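Long-range contact in alkaline phosphatase PHOX (PDB 3ZWU), which hydrolyses phosphate monoesters as a calcium-binding alkaline phosphatase of the PhoX family, which has a beta-propeller fold: residues R150-A155 against T260-T265. Sequence-based numbering, arbitrary orientation.
Sequences RISGPA and TPVKRT
With chi1 at 69°, T265 sets OG1 between its own backbone N and carbonyl carbon, facing S152 and A155, while R150, its chi1 near 170° and its chain extended to NE, runs alongside V262. T265 OG1 donates to S152 O over 2.8 Å and accepts from A155 N over 3.0 Å, a double role that a threonine hydroxyl can fill. T265 N bonds to S152 O from the opposite face of that carbonyl, so two donors grip one oxygen. The methyl of T265 meanwhile packs on I151, CG2 to CG2 at 3.5 Å. G153, with phi 96°, takes a backbone conformation natural to glycine, and its lack of a side chain lets T265 OG1 come close to the chain there. The two segments run parallel, joined by R150 N to P261 O, K263 N to R150 O and S152 N to K263 O. V262 CG1 lies over one face of each arginine guanidinium, R150 and R264, and presses on S152 CB at a tight 3.4 Å. Acidic D317 and D320 probably offset the nearby like charges; R264 bridges both as well as E251, and S152 OG bonds to D320. On the face that carries I151 and K263, the long lysine chain carries NZ to a salt bridge with E193. Within the mixed sheet, strand 148-152 is flanked by 171-173 and strand 262-264 by 249-252, while P154 and A155 rest against helix 364-369.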
loop_
_atom_site.group_PDB
_atom_site.type_symbol
_atom_site.label_atom_id
_atom_site.label_comp_id
_atom_site.label_asym_id
_atom_site.label_seq_id
_atom_site.Cartn_x
_atom_site.Cartn_y
_atom_site.Cartn_z
ATOM N N ARG A 150 -1.795 20.411 -0.184
ATOM C CA ARG A 150 -2.869 21.028 -0.957
ATOM C C ARG A 150 -3.911 19.966 -1.324
ATOM O O ARG A 150 -3.572 18.789 -1.443
ATOM C CB ARG A 150 -2.273 21.655 -2.234
ATOM C CG ARG A 150 -3.282 22.143 -3.278
ATOM C CD ARG A 150 -2.586 22.799 -4.454
ATOM N NE ARG A 150 -3.374 22.626 -5.679
ATOM C CZ ARG A 150 -2.891 22.363 -6.892
ATOM N NH1 ARG A 150 -1.579 22.244 -7.086
ATOM N NH2 ARG A 150 -3.715 22.222 -7.924
ATOM N N ILE A 151 -5.172 20.391 -1.502
ATOM C CA ILE A 151 -6.269 19.536 -1.951
ATOM C C ILE A 151 -6.654 20.057 -3.327
ATOM O O ILE A 151 -6.852 21.263 -3.487
ATOM C CB ILE A 151 -7.500 19.560 -1.014
ATOM C CG1 ILE A 151 -7.109 19.328 0.457
ATOM C CG2 ILE A 151 -8.546 18.523 -1.479
ATOM C CD1 ILE A 151 -8.221 19.682 1.435
ATOM N N SER A 152 -6.772 19.160 -4.309
ATOM C CA SER A 152 -7.164 19.528 -5.663
ATOM C C SER A 152 -8.196 18.543 -6.180
ATOM O O SER A 152 -8.471 17.530 -5.533
ATOM C CB SER A 152 -5.953 19.571 -6.584
ATOM O OG SER A 152 -6.243 20.332 -7.747
ATOM N N GLY A 153 -8.795 18.848 -7.326
ATOM C CA GLY A 153 -9.798 17.975 -7.918
ATOM C C GLY A 153 -11.219 18.407 -7.563
ATOM O O GLY A 153 -11.413 19.438 -6.914
ATOM N N PRO A 154 -12.219 17.614 -7.983
ATOM C CA PRO A 154 -13.627 17.970 -7.801
ATOM C C PRO A 154 -14.104 18.249 -6.378
ATOM O O PRO A 154 -15.038 19.034 -6.215
ATOM C CB PRO A 154 -14.377 16.795 -8.432
ATOM C CG PRO A 154 -13.401 16.157 -9.350
ATOM C CD PRO A 154 -12.085 16.316 -8.672
ATOM N N ALA A 155 -13.480 17.644 -5.351
ATOM C CA ALA A 155 -13.891 17.872 -3.964
ATOM C C ALA A 155 -13.141 19.021 -3.288
ATOM O O ALA A 155 -13.525 19.417 -2.187
ATOM C CB ALA A 155 -13.741 16.599 -3.153
ATOM N N THR A 260 4.749 21.351 -2.960
ATOM C CA THR A 260 3.648 21.060 -2.053
ATOM C C THR A 260 2.907 19.837 -2.595
ATOM O O THR A 260 2.374 19.921 -3.706
ATOM C CB THR A 260 2.713 22.266 -1.962
ATOM O OG1 THR A 260 3.471 23.387 -1.502
ATOM C CG2 THR A 260 1.527 22.025 -1.023
ATOM N N PRO A 261 2.846 18.714 -1.836
ATOM C CA PRO A 261 2.102 17.553 -2.336
ATOM C C PRO A 261 0.621 17.856 -2.470
ATOM O O PRO A 261 0.104 18.725 -1.762
ATOM C CB PRO A 261 2.376 16.460 -1.308
ATOM C CG PRO A 261 3.596 16.899 -0.591
ATOM C CD PRO A 261 3.543 18.389 -0.578
ATOM N N VAL A 262 -0.053 17.144 -3.386
ATOM C CA VAL A 262 -1.449 17.402 -3.721
ATOM C C VAL A 262 -2.330 16.177 -3.515
ATOM O O VAL A 262 -2.074 15.142 -4.125
ATOM C CB VAL A 262 -1.544 17.888 -5.193
ATOM C CG1 VAL A 262 -2.973 18.312 -5.539
ATOM C CG2 VAL A 262 -0.567 19.031 -5.470
ATOM N N LYS A 263 -3.410 16.317 -2.731
ATOM C CA LYS A 263 -4.388 15.247 -2.551
ATOM C C LYS A 263 -5.305 15.284 -3.780
ATOM O O LYS A 263 -5.924 16.317 -4.058
ATOM C CB LYS A 263 -5.175 15.422 -1.247
ATOM C CG LYS A 263 -4.261 15.537 -0.030
ATOM C CD LYS A 263 -4.821 14.845 1.191
ATOM C CE LYS A 263 -3.822 14.854 2.319
ATOM N NZ LYS A 263 -4.360 14.210 3.537
ATOM N N ARG A 264 -5.326 14.191 -4.552
ATOM C CA ARG A 264 -6.073 14.108 -5.800
ATOM C C ARG A 264 -7.462 13.535 -5.561
ATOM O O ARG A 264 -7.664 12.322 -5.657
ATOM C CB ARG A 264 -5.276 13.275 -6.819
ATOM C CG ARG A 264 -3.921 13.882 -7.192
ATOM C CD ARG A 264 -4.068 15.225 -7.885
ATOM N NE ARG A 264 -2.793 15.770 -8.343
ATOM C CZ ARG A 264 -2.645 16.963 -8.912
ATOM N NH1 ARG A 264 -3.696 17.750 -9.106
ATOM N NH2 ARG A 264 -1.444 17.378 -9.294
ATOM N N THR A 265 -8.437 14.429 -5.308
ATOM C CA THR A 265 -9.790 14.010 -4.969
ATOM C C THR A 265 -10.564 13.321 -6.082
ATOM O O THR A 265 -11.508 12.600 -5.778
ATOM C CB THR A 265 -10.595 15.131 -4.323
ATOM O OG1 THR A 265 -10.863 16.146 -5.294
ATOM C CG2 THR A 265 -9.911 15.706 -3.073
HETATM O O HOH W 1 1.318 21.611 -5.729
#